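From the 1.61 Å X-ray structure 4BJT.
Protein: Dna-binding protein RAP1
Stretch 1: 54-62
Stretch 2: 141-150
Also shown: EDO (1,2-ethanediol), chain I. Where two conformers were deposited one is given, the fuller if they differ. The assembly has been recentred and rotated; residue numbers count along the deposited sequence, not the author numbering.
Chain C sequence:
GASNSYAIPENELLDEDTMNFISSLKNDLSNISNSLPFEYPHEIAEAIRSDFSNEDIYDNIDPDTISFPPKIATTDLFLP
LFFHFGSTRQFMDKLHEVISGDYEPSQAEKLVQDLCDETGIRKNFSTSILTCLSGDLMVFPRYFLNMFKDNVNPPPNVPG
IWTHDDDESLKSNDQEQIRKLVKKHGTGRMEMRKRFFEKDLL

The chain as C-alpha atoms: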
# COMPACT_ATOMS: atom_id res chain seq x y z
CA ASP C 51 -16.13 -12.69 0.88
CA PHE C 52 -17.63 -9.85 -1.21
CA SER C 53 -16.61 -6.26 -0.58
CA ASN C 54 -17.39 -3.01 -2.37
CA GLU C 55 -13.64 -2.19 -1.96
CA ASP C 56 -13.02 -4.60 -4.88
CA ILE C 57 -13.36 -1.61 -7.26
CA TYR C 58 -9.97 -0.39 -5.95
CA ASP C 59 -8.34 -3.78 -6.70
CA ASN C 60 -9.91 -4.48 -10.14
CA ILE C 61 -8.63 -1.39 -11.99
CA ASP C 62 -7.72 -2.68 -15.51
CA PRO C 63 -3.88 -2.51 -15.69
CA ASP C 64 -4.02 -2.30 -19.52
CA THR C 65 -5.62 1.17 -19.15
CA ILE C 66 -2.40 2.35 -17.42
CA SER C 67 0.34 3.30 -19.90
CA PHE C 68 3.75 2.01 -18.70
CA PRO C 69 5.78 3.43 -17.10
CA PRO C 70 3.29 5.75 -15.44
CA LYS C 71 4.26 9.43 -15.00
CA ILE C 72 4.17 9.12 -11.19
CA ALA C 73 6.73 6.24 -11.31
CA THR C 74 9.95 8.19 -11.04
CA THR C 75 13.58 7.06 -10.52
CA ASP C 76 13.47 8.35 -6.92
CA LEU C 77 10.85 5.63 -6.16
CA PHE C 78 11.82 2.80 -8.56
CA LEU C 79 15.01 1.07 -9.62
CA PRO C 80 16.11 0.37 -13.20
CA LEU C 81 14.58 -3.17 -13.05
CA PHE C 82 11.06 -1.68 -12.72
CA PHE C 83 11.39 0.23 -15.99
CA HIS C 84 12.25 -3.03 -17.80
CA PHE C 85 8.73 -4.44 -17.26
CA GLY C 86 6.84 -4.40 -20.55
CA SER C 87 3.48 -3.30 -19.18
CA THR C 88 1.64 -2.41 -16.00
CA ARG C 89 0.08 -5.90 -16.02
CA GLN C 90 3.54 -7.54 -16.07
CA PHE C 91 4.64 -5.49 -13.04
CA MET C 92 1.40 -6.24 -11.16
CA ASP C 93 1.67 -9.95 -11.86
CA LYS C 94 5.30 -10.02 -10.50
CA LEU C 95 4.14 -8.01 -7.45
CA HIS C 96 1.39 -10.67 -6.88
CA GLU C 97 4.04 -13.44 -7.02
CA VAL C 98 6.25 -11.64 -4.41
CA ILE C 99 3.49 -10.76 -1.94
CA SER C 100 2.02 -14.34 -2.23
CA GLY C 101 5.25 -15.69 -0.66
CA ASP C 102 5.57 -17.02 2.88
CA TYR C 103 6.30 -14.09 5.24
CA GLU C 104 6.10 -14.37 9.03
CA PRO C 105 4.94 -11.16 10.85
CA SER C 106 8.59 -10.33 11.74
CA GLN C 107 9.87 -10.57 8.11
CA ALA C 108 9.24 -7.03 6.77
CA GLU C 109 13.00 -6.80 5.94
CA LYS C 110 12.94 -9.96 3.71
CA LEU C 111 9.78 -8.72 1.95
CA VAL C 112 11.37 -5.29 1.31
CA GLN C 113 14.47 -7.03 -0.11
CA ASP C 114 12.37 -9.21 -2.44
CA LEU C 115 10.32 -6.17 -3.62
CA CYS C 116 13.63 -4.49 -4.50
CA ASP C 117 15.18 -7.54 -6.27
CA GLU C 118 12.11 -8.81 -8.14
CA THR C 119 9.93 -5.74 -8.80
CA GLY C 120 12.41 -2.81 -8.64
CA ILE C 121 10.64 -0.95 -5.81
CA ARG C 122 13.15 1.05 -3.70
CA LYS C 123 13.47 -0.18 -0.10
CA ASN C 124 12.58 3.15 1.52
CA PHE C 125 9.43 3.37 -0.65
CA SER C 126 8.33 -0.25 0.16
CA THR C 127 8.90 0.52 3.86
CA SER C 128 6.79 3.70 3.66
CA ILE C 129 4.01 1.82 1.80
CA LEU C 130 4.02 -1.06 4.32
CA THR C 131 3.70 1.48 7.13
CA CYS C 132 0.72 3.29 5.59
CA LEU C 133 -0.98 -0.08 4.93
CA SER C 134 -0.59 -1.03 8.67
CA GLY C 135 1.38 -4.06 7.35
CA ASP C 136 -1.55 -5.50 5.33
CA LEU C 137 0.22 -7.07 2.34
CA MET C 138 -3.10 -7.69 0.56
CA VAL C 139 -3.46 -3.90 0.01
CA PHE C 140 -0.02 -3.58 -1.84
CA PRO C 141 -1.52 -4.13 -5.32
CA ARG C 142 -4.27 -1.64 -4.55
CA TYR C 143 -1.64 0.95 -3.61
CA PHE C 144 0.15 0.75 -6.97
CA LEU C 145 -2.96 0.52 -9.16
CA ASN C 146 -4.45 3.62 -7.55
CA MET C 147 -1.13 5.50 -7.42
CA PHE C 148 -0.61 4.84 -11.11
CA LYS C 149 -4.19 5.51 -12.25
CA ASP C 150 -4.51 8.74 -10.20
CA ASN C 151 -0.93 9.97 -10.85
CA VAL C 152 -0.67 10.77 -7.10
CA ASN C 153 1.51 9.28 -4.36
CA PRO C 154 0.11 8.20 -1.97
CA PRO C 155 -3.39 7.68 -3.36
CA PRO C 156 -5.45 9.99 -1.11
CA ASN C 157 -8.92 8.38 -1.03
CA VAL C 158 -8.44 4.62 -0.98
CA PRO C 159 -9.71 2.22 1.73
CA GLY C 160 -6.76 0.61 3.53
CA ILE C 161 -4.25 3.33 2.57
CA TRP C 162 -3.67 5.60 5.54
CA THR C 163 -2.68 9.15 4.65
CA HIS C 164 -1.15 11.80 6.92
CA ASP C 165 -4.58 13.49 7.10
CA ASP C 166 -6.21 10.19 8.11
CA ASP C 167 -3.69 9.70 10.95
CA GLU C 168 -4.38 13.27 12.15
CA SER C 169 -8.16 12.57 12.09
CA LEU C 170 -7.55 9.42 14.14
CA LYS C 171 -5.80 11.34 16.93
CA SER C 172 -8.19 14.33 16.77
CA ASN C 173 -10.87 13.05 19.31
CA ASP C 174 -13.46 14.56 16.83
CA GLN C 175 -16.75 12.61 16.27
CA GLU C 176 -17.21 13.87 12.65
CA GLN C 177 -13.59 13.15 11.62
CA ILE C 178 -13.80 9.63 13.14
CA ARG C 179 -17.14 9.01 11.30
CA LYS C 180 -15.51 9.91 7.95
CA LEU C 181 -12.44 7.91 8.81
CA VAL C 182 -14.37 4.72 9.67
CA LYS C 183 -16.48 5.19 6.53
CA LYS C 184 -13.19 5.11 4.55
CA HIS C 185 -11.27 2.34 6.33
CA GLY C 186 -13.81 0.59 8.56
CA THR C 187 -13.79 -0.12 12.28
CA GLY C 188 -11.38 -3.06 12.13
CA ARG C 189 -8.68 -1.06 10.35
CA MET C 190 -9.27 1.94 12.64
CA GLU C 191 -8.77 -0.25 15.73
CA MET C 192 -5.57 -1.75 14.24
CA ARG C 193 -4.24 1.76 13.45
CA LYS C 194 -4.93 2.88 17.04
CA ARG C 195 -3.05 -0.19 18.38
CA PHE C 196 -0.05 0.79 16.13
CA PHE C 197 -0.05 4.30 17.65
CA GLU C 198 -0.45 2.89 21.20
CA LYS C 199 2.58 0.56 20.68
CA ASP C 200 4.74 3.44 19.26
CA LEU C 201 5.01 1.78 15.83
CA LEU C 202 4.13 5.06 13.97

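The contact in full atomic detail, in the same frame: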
# COMPACT_ATOMS: atom_id res chain seq x y z
N ASN C 54 -17.33 -4.10 -1.40
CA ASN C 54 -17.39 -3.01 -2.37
C ASN C 54 -16.03 -2.30 -2.54
O ASN C 54 -15.90 -1.44 -3.41
CB ASN C 54 -18.50 -2.04 -2.04
CG ASN C 54 -18.31 -1.29 -0.77
OD1 ASN C 54 -17.25 -1.35 -0.13
ND2 ASN C 54 -19.37 -0.62 -0.34
N GLU C 55 -15.01 -2.69 -1.77
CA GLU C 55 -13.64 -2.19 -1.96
C GLU C 55 -13.00 -2.84 -3.18
O GLU C 55 -11.93 -2.39 -3.61
CB GLU C 55 -12.75 -2.49 -0.76
CG GLU C 55 -13.17 -1.81 0.52
CD GLU C 55 -12.23 -2.07 1.68
OE1 GLU C 55 -11.20 -2.74 1.48
OE2 GLU C 55 -12.52 -1.59 2.80
N ASP C 56 -13.61 -3.91 -3.75
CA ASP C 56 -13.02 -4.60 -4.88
C ASP C 56 -12.81 -3.68 -6.09
O ASP C 56 -11.91 -3.93 -6.88
CB ASP C 56 -13.77 -5.87 -5.24
CG ASP C 56 -15.20 -5.73 -5.70
OD1 ASP C 56 -15.61 -4.58 -5.99
OD2 ASP C 56 -15.89 -6.77 -5.84
N ILE C 57 -13.55 -2.56 -6.17
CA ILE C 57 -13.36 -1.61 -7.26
C ILE C 57 -11.96 -0.98 -7.23
O ILE C 57 -11.49 -0.52 -8.28
CB ILE C 57 -14.45 -0.51 -7.30
CG1 ILE C 57 -14.37 0.44 -6.08
CG2 ILE C 57 -15.84 -1.14 -7.46
CD1 ILE C 57 -15.27 1.64 -6.18
N TYR C 58 -11.33 -0.94 -6.07
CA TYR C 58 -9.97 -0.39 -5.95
C TYR C 58 -8.90 -1.40 -6.36
O TYR C 58 -7.76 -1.03 -6.63
CB TYR C 58 -9.72 0.11 -4.52
CG TYR C 58 -10.65 1.25 -4.16
CD1 TYR C 58 -10.37 2.55 -4.55
CD2 TYR C 58 -11.83 1.01 -3.48
CE1 TYR C 58 -11.24 3.60 -4.25
CE2 TYR C 58 -12.71 2.05 -3.18
CZ TYR C 58 -12.40 3.34 -3.54
OH TYR C 58 -13.29 4.38 -3.32
N ASP C 59 -9.24 -2.69 -6.33
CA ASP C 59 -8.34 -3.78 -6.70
C ASP C 59 -8.46 -4.22 -8.16
O ASP C 59 -7.51 -4.82 -8.69
CB ASP C 59 -8.68 -5.03 -5.86
CG ASP C 59 -8.42 -4.86 -4.38
OD1 ASP C 59 -7.45 -4.15 -4.03
OD2 ASP C 59 -9.25 -5.36 -3.57
N ASN C 60 -9.61 -3.99 -8.78
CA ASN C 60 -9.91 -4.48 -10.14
C ASN C 60 -9.69 -3.48 -11.25
O ASN C 60 -10.16 -3.71 -12.37
CB ASN C 60 -11.38 -4.95 -10.17
CG ASN C 60 -11.71 -6.02 -9.22
OD1 ASN C 60 -10.84 -6.76 -8.79
ND2 ASN C 60 -13.00 -6.23 -9.03
N ILE C 61 -8.97 -2.39 -10.98
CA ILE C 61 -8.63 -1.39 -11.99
C ILE C 61 -7.90 -2.16 -13.11
O ILE C 61 -7.00 -2.94 -12.81
CB ILE C 61 -7.72 -0.30 -11.38
CG1 ILE C 61 -8.52 0.59 -10.43
CG2 ILE C 61 -7.04 0.55 -12.50
CD1 ILE C 61 -7.68 1.41 -9.50
N ASP C 62 -8.29 -1.95 -14.36
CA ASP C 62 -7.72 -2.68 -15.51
C ASP C 62 -6.29 -2.17 -15.74
O ASP C 62 -6.08 -1.01 -16.07
CB ASP C 62 -8.57 -2.46 -16.75
CG ASP C 62 -8.09 -3.18 -17.99
OD1 ASP C 62 -6.99 -3.74 -17.97
OD2 ASP C 62 -8.86 -3.23 -18.99
N PRO C 141 -1.11 -4.35 -3.91
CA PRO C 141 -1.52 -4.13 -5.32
C PRO C 141 -2.43 -2.92 -5.49
O PRO C 141 -2.27 -2.12 -6.41
CB PRO C 141 -2.18 -5.45 -5.70
CG PRO C 141 -1.54 -6.45 -4.79
CD PRO C 141 -1.45 -5.71 -3.47
N ARG C 142 -3.36 -2.76 -4.55
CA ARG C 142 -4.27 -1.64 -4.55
C ARG C 142 -3.50 -0.32 -4.53
O ARG C 142 -3.88 0.66 -5.18
CB ARG C 142 -5.15 -1.75 -3.27
CG ARG C 142 -6.23 -0.76 -3.25
CD ARG C 142 -7.12 -0.91 -2.02
NE ARG C 142 -7.79 -2.20 -1.98
CZ ARG C 142 -8.69 -2.56 -1.06
NH1 ARG C 142 -8.96 -1.75 -0.04
NH2 ARG C 142 -9.30 -3.74 -1.12
N TYR C 143 -2.44 -0.26 -3.72
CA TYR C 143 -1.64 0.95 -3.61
C TYR C 143 -1.10 1.34 -4.97
O TYR C 143 -1.31 2.46 -5.42
CB TYR C 143 -0.50 0.75 -2.60
CG TYR C 143 0.26 2.03 -2.30
CD1 TYR C 143 1.16 2.56 -3.22
CD2 TYR C 143 0.02 2.76 -1.14
CE1 TYR C 143 1.82 3.76 -2.98
CE2 TYR C 143 0.72 3.92 -0.85
CZ TYR C 143 1.62 4.42 -1.77
OH TYR C 143 2.26 5.59 -1.45
N PHE C 144 -0.44 0.41 -5.65
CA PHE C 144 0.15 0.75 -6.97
C PHE C 144 -0.88 1.03 -8.04
O PHE C 144 -0.71 1.98 -8.79
CB PHE C 144 1.13 -0.34 -7.42
CG PHE C 144 2.39 -0.34 -6.61
CD1 PHE C 144 3.31 0.67 -6.75
CD2 PHE C 144 2.62 -1.31 -5.66
CE1 PHE C 144 4.47 0.69 -5.96
CE2 PHE C 144 3.76 -1.26 -4.86
CZ PHE C 144 4.68 -0.26 -5.02
N LEU C 145 -1.97 0.24 -8.12
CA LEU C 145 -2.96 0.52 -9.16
C LEU C 145 -3.52 1.90 -9.02
O LEU C 145 -3.72 2.59 -10.02
CB LEU C 145 -4.11 -0.48 -9.11
CG LEU C 145 -3.77 -1.91 -9.56
CD1 LEU C 145 -4.85 -2.89 -9.07
CD2 LEU C 145 -3.60 -1.98 -11.08
N ASN C 146 -3.85 2.31 -7.78
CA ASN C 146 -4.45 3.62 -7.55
C ASN C 146 -3.44 4.75 -7.69
O ASN C 146 -3.75 5.78 -8.27
CB ASN C 146 -5.21 3.65 -6.23
CG ASN C 146 -6.48 2.85 -6.35
OD1 ASN C 146 -7.52 3.37 -6.73
ND2 ASN C 146 -6.42 1.58 -6.08
N MET C 147 -2.21 4.54 -7.23
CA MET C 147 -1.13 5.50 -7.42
C MET C 147 -0.94 5.77 -8.91
O MET C 147 -0.87 6.92 -9.35
CB MET C 147 0.17 4.93 -6.82
CG MET C 147 1.41 5.80 -7.09
SD MET C 147 2.86 4.80 -6.68
CE MET C 147 4.26 5.89 -7.13
N PHE C 148 -0.85 4.71 -9.68
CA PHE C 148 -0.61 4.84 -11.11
C PHE C 148 -1.79 5.42 -11.86
O PHE C 148 -1.58 6.27 -12.74
CB PHE C 148 -0.25 3.49 -11.72
CG PHE C 148 0.98 2.77 -11.22
CD1 PHE C 148 2.02 3.46 -10.62
CD2 PHE C 148 1.21 1.45 -11.58
CE1 PHE C 148 3.19 2.80 -10.25
CE2 PHE C 148 2.38 0.81 -11.22
CZ PHE C 148 3.39 1.50 -10.61
N LYS C 149 -3.02 4.98 -11.56
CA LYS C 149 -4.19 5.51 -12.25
C LYS C 149 -4.39 6.99 -11.93
O LYS C 149 -4.66 7.77 -12.85
CB LYS C 149 -5.46 4.70 -11.90
CG LYS C 149 -6.68 5.02 -12.77
CD LYS C 149 -7.94 4.31 -12.28
CE LYS C 149 -9.18 4.79 -13.00
NZ LYS C 149 -10.36 3.96 -12.66
N ASP C 150 -4.27 7.37 -10.66
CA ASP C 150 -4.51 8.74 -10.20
C ASP C 150 -3.33 9.68 -10.43
O ASP C 150 -3.50 10.89 -10.26
CB ASP C 150 -4.86 8.76 -8.70
CG ASP C 150 -6.06 7.95 -8.23
OD1 ASP C 150 -6.96 7.67 -9.06
OD2 ASP C 150 -6.12 7.63 -7.01
C1 EDO I . -12.37 3.27 -7.95
O1 EDO I . -11.00 3.07 -8.33
C2 EDO I . -13.23 3.29 -9.23
O2 EDO I . -13.24 2.00 -9.81
O HOH W 1 -4.76 -5.13 -3.37

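How do the two backbones lie against each other? Residues 141-150 are all helical, continuing a helix that begins earlier in the chain, and each amide from Leu 145 to Asp 150 bonds to the carbonyl four residues back. The partner, 54-62, is mostly loop and turn, with a short, weakly bonded helical segment around 56-59. The approach is tightest where the CA of Asp 59 lies 5.1 Å from the CA of Arg 142; further along, the CA atoms of Ile 61 and Leu 145 are 6.6 Å apart. Contacts on the helix come from Arg 142, the neighbours Leu 145 and Asn 146, and Lys 149, about a turn apart and so on one side of the helix. Together the stretches bury 513 Å², although touching residues are at least 83 positions apart in sequence.

What holds the charged end together? Arg 142 reaches out with its first two chi angles in t and meets two carboxylates. Arg 142 NE donates to Asp 59 OD1 at 2.8 Å and Arg 142 NH2 to Asp 59 OD2 at 2.9 Å, with N-H...O angles of 170° and 160°; this paired arrangement fits both carboxylate oxygens to the edge of the guanidinium. Glu 55 forms the second salt bridge, its OE1 accepting from Arg 142 NH1 at 2.9 Å and, weakly, from Arg 142 NH2 at 3.4 Å. The positive charge, delocalised over the guanidinium, is thus shared between two acids, while the backbone O of Glu 55 lies over one face of the group. Water 1 adds a bridge: it donates to Asp 59 OD1 at 2.9 Å and accepts from the backbone N of Arg 142 at 3.0 Å.

Which polar contact ties the first stretch's backbone to the helix 141-150? Asn 146 ND2 donates to the carbonyl O of Tyr 58 at 3.0 Å and to the carbonyl O of Arg 142, within its own helix, at 2.8 Å. One amide group therefore links the main chains of both stretches. The CA-to-CB bond of Tyr 58 points toward the second stretch, its CB 3.7 Å from Arg 142 CD, while the end of the side chain leads away. Asn 146 OD1 lies at the edge of the Tyr 58 ring, near its plane, and a 1,2-ethanediol, probably from the crystallisation liquor, places its C1 over one ring face.

Where do hydrocarbon side chains pack? Ile 61 and Leu 145 both point their CB atoms toward the opposite stretch, and Ile 61 CD1 comes within 4.1 Å of Leu 145 CB. Leu 145 also makes van der Waals contacts with carbonyl oxygens of the first stretch, its CD1 lying 3.3 Å from the O of Asp 59 and its CD2 3.9 Å from the O of Ile 61. Lys 149, extended with all four chi angles in t, contributes its aliphatic chain: its CD is 3.9 Å from Ile 61 CG2. Here the lysine meets the loop through hydrocarbon, complementing the charged grip at Arg 142.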